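Local coordinates for protein Exo beta-1,2-glucooligosaccharide sophorohydrolase (non-reducing end) (Parabacteroides distasonis ATCC 8503, PDB 5Z06) that hydrolyses linear beta-1,2-glucan and beta-1,2-glucooligosaccharides of four or more units, releasing sophorose from the non-reducing end as a monomeric exo-acting enzyme, at residues Y201-D206 with T245-E250; I205-I210 with Y257-V262; G252-Y257 with T274-T279. All blocks are in the same frame, centred on the assembly; numbering follows the deposited sequence.

Interaction 1 of 3, residues Y201-D206 with T245-E250; sequences YERHID and TDFLGE
Arg203 and Gly249 meet where the antiparallel strands containing His204-Asp206 and Thr245-Phe247 give way to turns. Among the backbone bonds, Arg203 O receives Gly249 N at 2.9 Å and a weak, more bent bond from Leu248 N, so two successive N-H groups grip one oxygen. Gly249 has a phi of 69°, a conformation glycine adopts easily, and lies close beside the Phe247 ring. Deeper in the sheet Ile205 and Asp246 form a hydrogen-bonded pair, with Asp246 N 2.8 Å from Ile205 O.

Side-chain packing surrounds this backbone. Phe247 CG is anti to its backbone N (chi1 -165°); Arg203 O lies over the centre of one face of the Phe247 ring, 3.7 Å above its plane, while Phe247 CZ touches Arg203 CB at 3.4 Å. Ile205, on the other face of the sheet, sends CD1 to Leu248 CD1 of the turn at 3.6 Å, two aliphatic methyls meeting.

On the face of His204, Asp206 and Thr245 a polar network forms. Thr245 OG1 donates to Asp206 OD1 at 2.6 Å, nearly in line with the C-O bond. His204 NE2 reaches Asp206 OD2 at 2.8 Å, lying above the carboxylate plane with OD2 close to the imidazole plane, while His204 ND1 bonds Tyr635 OH. Separately, in the turn, Arg203 NE forms a salt bridge with Glu202 OE1, which Arg636 also engages.

Asp206 OD2 has a further salt bridge to Arg297 of helix 284-297; with a hydroxyl, an imidazole N-H and a guanidinium around it, this buried carboxylate probably stays ionised.

Interaction 2 of 3, residues I205-I210 with Y257-V262; sequences IDIKWI and YKVTAV
Ile207 packs against both Tyr257 and Val259, using a different branch for each. Its CD1 touches Val259 CG2 at 3.6 Å as the two side chains slide past each other in opposite directions, while its CG2 approaches the Tyr257 ring obliquely, 3.8 Å from Tyr257 CG, in an off-centre CH-pi contact. CG1 sits between the backbone N and carbonyl carbon (chi1 70°), which leaves CG2 beside the N. Val259 CG1 lies over the face of the six-membered ring of Trp209, 4.3 Å from its centroid, while CG2 lies between Ile207 CD1 and Trp209 CE3. Ile205 CD1 comes to the edge of the Tyr257 ring, 3.7 Å from Tyr257 CE2. Branched aliphatics suit these places because their separate methyls can meet two neighbours at once.

Further out, Ile222 lies against Ile207 and the Tyr220 ring meets that of Trp209. The Tyr257 hydroxyl probably hydrogen-bonds Asp246 OD2.

No hydrogen bond joins the two strands, whose axes pass 9.0 Å apart at 37°. They belong to opposing sheets, 194-200/204-210/243-247 and 232-237/219-225/254-262/275-278, a three-plus-four arrangement consistent with a fibronectin type III-like beta sandwich with its hydrophobic core between.

Interaction 3 of 3, residues G252-Y257 with T274-T279; sequences GKKAYY and TVSATT
Thr279 OG1 bonds both Lys253 N and Glu250 O. Lys253 N donates to it at 2.9 Å in an almost straight bond (177°), and Glu250 O belongs to the preceding turn. OG1 is placed there by chi1 of 59°, between the backbone N and the carbonyl carbon. Threonine suits the position, since its hydroxyl can accept from one part of the turn while bonding to a carbonyl of another. Gly252, with a positive phi readily adopted by glycine, adds a weak bond from its N to Thr279 O, and Thr279 N returns to Lys253 O at 3.0 Å.

From here the strands pair antiparallel. Ala255 and Ala277 exchange two backbone bonds, with Ala255 N 2.9 Å from Ala277 O, and Tyr257 and Val275 do the same, Val275 N reaching Tyr257 O at 3.0 Å.

The outer face carries the long and polar residues. Tyr256 CD2 meets Ser276 CB at 3.5 Å, and Thr274 CG2 lies at the edge of the same ring. The methylenes of Lys254 cross Thr278 obliquely, CB lying 3.5 Å from Thr278 OG1; the extended chain carries NZ to a weak bond with Tyr256 OH.

The inner face bears Ala255, Ala277, Tyr257 and Val275, with Tyr257 CB 4.0 Å from Val275 CG2. The small alanines suit a place packed against Ile205 of the opposing sheet. Strands 254-262 and 275-278 probably correspond to strands F and G of a fibronectin type III-like sandwich, with 275-278 as an edge strand of the four-stranded antiparallel sheet.

In the fold
All three contacts lie in one small beta sandwich on the same side of the chain's centre. Interaction 1 ties strand 204-210 to 243-247 within the three-stranded sheet, interaction 3 ties 254-262 to 275-278 within the four-stranded sheet, and interaction 2 fastens the sheets face to face. Centres of interactions 1 and 3 are about 9 Å apart, those of 2 and 3 about 13 Å, and those of 1 and 2 about 14 Å. Ile205 and Asp206 belong to interactions 1 and 2, Tyr257 to 2 and 3. Along the chain interaction 1 closes before interaction 3 opens. Interaction 1 also abuts helices 284-297 and 624-636, joining the sandwich to the helical part of the enzyme.

Interaction 1 of 3, residues Y201-D206 with T245-E250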
# COMPACT_ATOMS: atom_id res chain seq x y z
N TYR A 201 -16.32 0.24 15.66
CA TYR A 201 -15.22 0.66 16.49
C TYR A 201 -15.63 2.05 17.00
O TYR A 201 -16.82 2.25 17.25
CB TYR A 201 -13.93 0.61 15.67
CG TYR A 201 -13.62 -0.81 15.29
CD1 TYR A 201 -14.20 -1.37 14.18
CD2 TYR A 201 -12.77 -1.60 16.07
CE1 TYR A 201 -13.94 -2.67 13.82
CE2 TYR A 201 -12.50 -2.91 15.72
CZ TYR A 201 -13.09 -3.43 14.58
OH TYR A 201 -12.88 -4.72 14.17
N GLU A 202 -14.71 2.99 17.12
CA GLU A 202 -15.06 4.29 17.68
C GLU A 202 -15.58 5.27 16.65
O GLU A 202 -16.55 6.01 16.89
CB GLU A 202 -13.86 4.87 18.39
CG GLU A 202 -14.18 6.17 19.11
CD GLU A 202 -12.99 6.76 19.76
OE1 GLU A 202 -12.55 7.82 19.28
OE2 GLU A 202 -12.49 6.19 20.73
N ARG A 203 -14.90 5.31 15.52
CA ARG A 203 -15.21 6.28 14.48
C ARG A 203 -15.68 5.62 13.21
O ARG A 203 -16.00 6.31 12.23
CB ARG A 203 -13.97 7.10 14.18
CG ARG A 203 -13.34 7.71 15.41
CD ARG A 203 -14.29 8.66 16.09
NE ARG A 203 -13.65 9.27 17.24
CZ ARG A 203 -13.88 10.50 17.67
NH1 ARG A 203 -14.75 11.28 17.05
NH2 ARG A 203 -13.24 10.95 18.74
N HIS A 204 -15.75 4.29 13.21
CA HIS A 204 -16.11 3.62 11.99
C HIS A 204 -16.76 2.31 12.24
O HIS A 204 -16.65 1.76 13.33
CB HIS A 204 -14.89 3.44 11.09
CG HIS A 204 -14.09 2.24 11.44
ND1 HIS A 204 -13.23 2.21 12.51
CD2 HIS A 204 -14.02 1.02 10.86
CE1 HIS A 204 -12.67 1.02 12.57
NE2 HIS A 204 -13.14 0.28 11.59
N ILE A 205 -17.45 1.84 11.20
CA ILE A 205 -18.04 0.54 11.16
C ILE A 205 -17.48 -0.17 9.95
O ILE A 205 -17.47 0.36 8.85
CB ILE A 205 -19.57 0.59 11.08
CG1 ILE A 205 -20.09 1.37 12.29
CG2 ILE A 205 -20.13 -0.84 11.02
CD1 ILE A 205 -21.58 1.64 12.28
N ASP A 206 -17.01 -1.38 10.18
CA ASP A 206 -16.54 -2.24 9.13
C ASP A 206 -17.63 -3.21 8.79
O ASP A 206 -18.14 -3.88 9.68
CB ASP A 206 -15.32 -3.02 9.60
CG ASP A 206 -14.08 -2.19 9.60
OD1 ASP A 206 -13.93 -1.41 8.64
OD2 ASP A 206 -13.25 -2.34 10.53
N THR A 245 -15.29 0.02 4.82
CA THR A 245 -15.02 0.75 6.02
C THR A 245 -15.76 2.07 5.97
O THR A 245 -15.43 2.96 5.19
CB THR A 245 -13.51 0.94 6.19
OG1 THR A 245 -12.92 -0.33 6.52
CG2 THR A 245 -13.20 1.93 7.29
N ASP A 246 -16.78 2.19 6.81
CA ASP A 246 -17.58 3.37 6.84
C ASP A 246 -17.10 4.22 7.97
O ASP A 246 -17.40 3.95 9.13
CB ASP A 246 -19.05 3.05 7.04
CG ASP A 246 -19.93 4.24 6.72
OD1 ASP A 246 -19.63 4.95 5.73
OD2 ASP A 246 -20.91 4.46 7.45
N PHE A 247 -16.37 5.27 7.63
CA PHE A 247 -15.88 6.16 8.63
C PHE A 247 -16.96 7.19 8.96
O PHE A 247 -17.14 8.14 8.23
CB PHE A 247 -14.59 6.85 8.18
CG PHE A 247 -13.88 7.51 9.31
CD1 PHE A 247 -14.18 8.81 9.67
CD2 PHE A 247 -12.97 6.80 10.06
CE1 PHE A 247 -13.53 9.41 10.73
CE2 PHE A 247 -12.34 7.38 11.13
CZ PHE A 247 -12.61 8.69 11.47
N LEU A 248 -17.65 6.99 10.06
CA LEU A 248 -18.69 7.91 10.52
C LEU A 248 -18.11 9.14 11.18
O LEU A 248 -18.71 10.19 11.15
CB LEU A 248 -19.64 7.23 11.52
CG LEU A 248 -20.36 6.04 10.91
CD1 LEU A 248 -20.96 5.15 11.99
CD2 LEU A 248 -21.43 6.51 9.94
N GLY A 249 -16.95 8.99 11.81
CA GLY A 249 -16.30 10.08 12.53
C GLY A 249 -17.02 10.51 13.79
O GLY A 249 -16.73 11.56 14.30
N GLU A 250 -17.92 9.68 14.30
CA GLU A 250 -18.82 10.03 15.38
C GLU A 250 -19.01 8.82 16.28
O GLU A 250 -19.21 7.69 15.80
CB GLU A 250 -20.14 10.44 14.78
CG GLU A 250 -21.22 10.74 15.81
CD GLU A 250 -22.42 11.46 15.22
OE1 GLU A 250 -22.40 11.77 14.00
OE2 GLU A 250 -23.37 11.71 15.99

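Interaction 2 of 3, residues I205-I210 with Y257-V262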
# COMPACT_ATOMS: atom_id res chain seq x y z
N ILE A 205 -17.45 1.84 11.20
CA ILE A 205 -18.04 0.54 11.16
C ILE A 205 -17.48 -0.17 9.95
O ILE A 205 -17.47 0.36 8.85
CB ILE A 205 -19.57 0.59 11.08
CG1 ILE A 205 -20.09 1.37 12.29
CG2 ILE A 205 -20.13 -0.84 11.02
CD1 ILE A 205 -21.58 1.64 12.28
N ASP A 206 -17.01 -1.38 10.18
CA ASP A 206 -16.54 -2.24 9.13
C ASP A 206 -17.63 -3.21 8.79
O ASP A 206 -18.14 -3.88 9.68
CB ASP A 206 -15.32 -3.02 9.60
CG ASP A 206 -14.08 -2.19 9.60
OD1 ASP A 206 -13.93 -1.41 8.64
OD2 ASP A 206 -13.25 -2.34 10.53
N ILE A 207 -17.97 -3.28 7.51
CA ILE A 207 -18.82 -4.35 7.04
C ILE A 207 -18.01 -5.25 6.13
O ILE A 207 -17.03 -4.82 5.54
CB ILE A 207 -20.14 -3.85 6.40
CG1 ILE A 207 -19.90 -3.16 5.06
CG2 ILE A 207 -20.89 -2.96 7.39
CD1 ILE A 207 -21.17 -2.64 4.38
N LYS A 208 -18.44 -6.50 6.07
CA LYS A 208 -17.79 -7.53 5.30
C LYS A 208 -18.87 -8.43 4.74
O LYS A 208 -19.89 -8.72 5.41
CB LYS A 208 -16.86 -8.36 6.19
CG LYS A 208 -15.91 -9.26 5.38
CD LYS A 208 -15.22 -10.34 6.21
CE LYS A 208 -14.31 -11.22 5.34
NZ LYS A 208 -15.02 -12.01 4.30
N TRP A 209 -18.63 -8.91 3.53
CA TRP A 209 -19.55 -9.77 2.84
C TRP A 209 -18.79 -10.87 2.08
O TRP A 209 -17.57 -10.79 1.94
CB TRP A 209 -20.43 -8.92 1.92
CG TRP A 209 -19.67 -8.15 0.87
CD1 TRP A 209 -19.20 -8.63 -0.30
CD2 TRP A 209 -19.26 -6.76 0.93
NE1 TRP A 209 -18.56 -7.64 -1.01
CE2 TRP A 209 -18.57 -6.49 -0.27
CE3 TRP A 209 -19.43 -5.74 1.86
CZ2 TRP A 209 -18.03 -5.22 -0.56
CZ3 TRP A 209 -18.90 -4.47 1.57
CH2 TRP A 209 -18.21 -4.23 0.37
N ILE A 210 -19.52 -11.91 1.67
CA ILE A 210 -18.98 -13.00 0.85
C ILE A 210 -19.75 -12.95 -0.45
O ILE A 210 -20.98 -12.87 -0.41
CB ILE A 210 -19.23 -14.40 1.46
CG1 ILE A 210 -18.88 -14.45 2.96
CG2 ILE A 210 -18.44 -15.46 0.71
CD1 ILE A 210 -20.01 -15.07 3.77
N TYR A 257 -26.53 -1.26 7.47
CA TYR A 257 -25.89 -1.41 6.18
C TYR A 257 -26.49 -2.55 5.36
O TYR A 257 -26.88 -3.59 5.88
CB TYR A 257 -24.40 -1.64 6.34
CG TYR A 257 -23.70 -0.48 6.97
CD1 TYR A 257 -23.19 0.56 6.20
CD2 TYR A 257 -23.53 -0.42 8.35
CE1 TYR A 257 -22.54 1.64 6.79
CE2 TYR A 257 -22.89 0.65 8.95
CZ TYR A 257 -22.39 1.67 8.17
OH TYR A 257 -21.74 2.71 8.76
N LYS A 258 -26.49 -2.32 4.06
CA LYS A 258 -27.11 -3.18 3.10
C LYS A 258 -26.21 -3.08 1.89
O LYS A 258 -25.79 -1.98 1.51
CB LYS A 258 -28.47 -2.59 2.76
CG LYS A 258 -29.60 -3.56 2.55
CD LYS A 258 -30.94 -2.83 2.65
CE LYS A 258 -30.99 -1.62 1.73
NZ LYS A 258 -32.37 -1.13 1.48
N VAL A 259 -25.91 -4.21 1.28
CA VAL A 259 -25.01 -4.21 0.14
C VAL A 259 -25.69 -4.90 -1.04
O VAL A 259 -26.31 -5.95 -0.89
CB VAL A 259 -23.71 -4.91 0.51
CG1 VAL A 259 -22.76 -5.00 -0.68
CG2 VAL A 259 -23.05 -4.18 1.67
N THR A 260 -25.54 -4.31 -2.22
CA THR A 260 -25.98 -4.93 -3.46
C THR A 260 -24.78 -5.16 -4.36
O THR A 260 -23.74 -4.53 -4.17
CB THR A 260 -27.00 -4.03 -4.21
OG1 THR A 260 -26.38 -2.82 -4.60
CG2 THR A 260 -28.21 -3.70 -3.33
N ALA A 261 -24.92 -6.07 -5.33
CA ALA A 261 -23.96 -6.25 -6.42
C ALA A 261 -24.48 -5.58 -7.69
O ALA A 261 -25.65 -5.71 -8.03
CB ALA A 261 -23.71 -7.72 -6.68
N VAL A 262 -23.60 -4.87 -8.38
CA VAL A 262 -23.94 -4.12 -9.57
C VAL A 262 -23.11 -4.70 -10.71
O VAL A 262 -21.90 -4.84 -10.56
CB VAL A 262 -23.64 -2.63 -9.39
CG1 VAL A 262 -23.98 -1.82 -10.64
CG2 VAL A 262 -24.41 -2.09 -8.19

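Interaction 3 of 3, residues G252-Y257 with T274-T279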
# COMPACT_ATOMS: atom_id res chain seq x y z
N GLY A 252 -20.91 6.66 19.32
CA GLY A 252 -22.27 6.37 19.76
C GLY A 252 -23.26 6.42 18.62
O GLY A 252 -24.43 6.62 18.84
N LYS A 253 -22.79 6.23 17.41
CA LYS A 253 -23.62 6.39 16.24
C LYS A 253 -23.96 5.04 15.71
O LYS A 253 -23.06 4.23 15.42
CB LYS A 253 -22.88 7.17 15.16
CG LYS A 253 -23.73 7.54 13.96
CD LYS A 253 -24.90 8.46 14.31
CE LYS A 253 -25.32 9.24 13.05
NZ LYS A 253 -26.62 9.97 13.15
N LYS A 254 -25.26 4.79 15.60
CA LYS A 254 -25.78 3.55 15.07
C LYS A 254 -25.95 3.71 13.58
O LYS A 254 -26.43 4.74 13.11
CB LYS A 254 -27.12 3.19 15.71
CG LYS A 254 -27.68 1.88 15.18
CD LYS A 254 -28.61 1.21 16.18
CE LYS A 254 -28.91 -0.23 15.77
NZ LYS A 254 -29.98 -0.85 16.61
N ALA A 255 -25.53 2.70 12.83
CA ALA A 255 -25.77 2.66 11.39
C ALA A 255 -26.10 1.25 10.94
O ALA A 255 -25.63 0.28 11.51
CB ALA A 255 -24.58 3.22 10.61
N TYR A 256 -26.94 1.19 9.93
CA TYR A 256 -27.40 -0.05 9.35
C TYR A 256 -26.85 -0.07 7.95
O TYR A 256 -26.73 0.98 7.32
CB TYR A 256 -28.94 -0.10 9.26
CG TYR A 256 -29.68 0.06 10.57
CD1 TYR A 256 -29.81 1.32 11.16
CD2 TYR A 256 -30.31 -1.02 11.19
CE1 TYR A 256 -30.50 1.50 12.34
CE2 TYR A 256 -31.02 -0.85 12.38
CZ TYR A 256 -31.11 0.43 12.94
OH TYR A 256 -31.78 0.67 14.11
N TYR A 257 -26.53 -1.26 7.47
CA TYR A 257 -25.89 -1.41 6.18
C TYR A 257 -26.49 -2.55 5.36
O TYR A 257 -26.88 -3.59 5.88
CB TYR A 257 -24.40 -1.64 6.34
CG TYR A 257 -23.70 -0.48 6.97
CD1 TYR A 257 -23.19 0.56 6.20
CD2 TYR A 257 -23.53 -0.42 8.35
CE1 TYR A 257 -22.54 1.64 6.79
CE2 TYR A 257 -22.89 0.65 8.95
CZ TYR A 257 -22.39 1.67 8.17
OH TYR A 257 -21.74 2.71 8.76
N THR A 274 -29.67 -6.94 6.19
CA THR A 274 -29.25 -5.70 6.81
C THR A 274 -28.46 -6.04 8.06
O THR A 274 -28.85 -6.91 8.83
CB THR A 274 -30.47 -4.82 7.13
OG1 THR A 274 -31.04 -4.38 5.89
CG2 THR A 274 -30.07 -3.59 7.95
N VAL A 275 -27.34 -5.35 8.25
CA VAL A 275 -26.55 -5.47 9.47
C VAL A 275 -26.46 -4.10 10.07
O VAL A 275 -26.58 -3.11 9.36
CB VAL A 275 -25.14 -6.05 9.23
CG1 VAL A 275 -25.26 -7.46 8.68
CG2 VAL A 275 -24.31 -5.18 8.27
N SER A 276 -26.25 -4.03 11.38
CA SER A 276 -26.04 -2.75 12.04
C SER A 276 -25.00 -2.83 13.13
O SER A 276 -24.65 -3.91 13.61
CB SER A 276 -27.35 -2.22 12.63
OG SER A 276 -27.86 -3.10 13.62
N ALA A 277 -24.52 -1.66 13.52
CA ALA A 277 -23.64 -1.57 14.65
C ALA A 277 -23.63 -0.15 15.14
O ALA A 277 -24.07 0.77 14.44
CB ALA A 277 -22.24 -2.01 14.28
N THR A 278 -23.11 0.02 16.34
CA THR A 278 -23.05 1.34 16.95
C THR A 278 -21.64 1.56 17.40
O THR A 278 -21.10 0.71 18.10
CB THR A 278 -24.00 1.44 18.15
OG1 THR A 278 -25.29 0.97 17.75
CG2 THR A 278 -24.07 2.89 18.68
N THR A 279 -21.05 2.70 17.01
CA THR A 279 -19.73 3.08 17.47
C THR A 279 -19.72 3.38 18.96
O THR A 279 -20.71 3.78 19.50
CB THR A 279 -19.18 4.34 16.77
OG1 THR A 279 -20.06 5.46 16.99
CG2 THR A 279 -18.96 4.09 15.27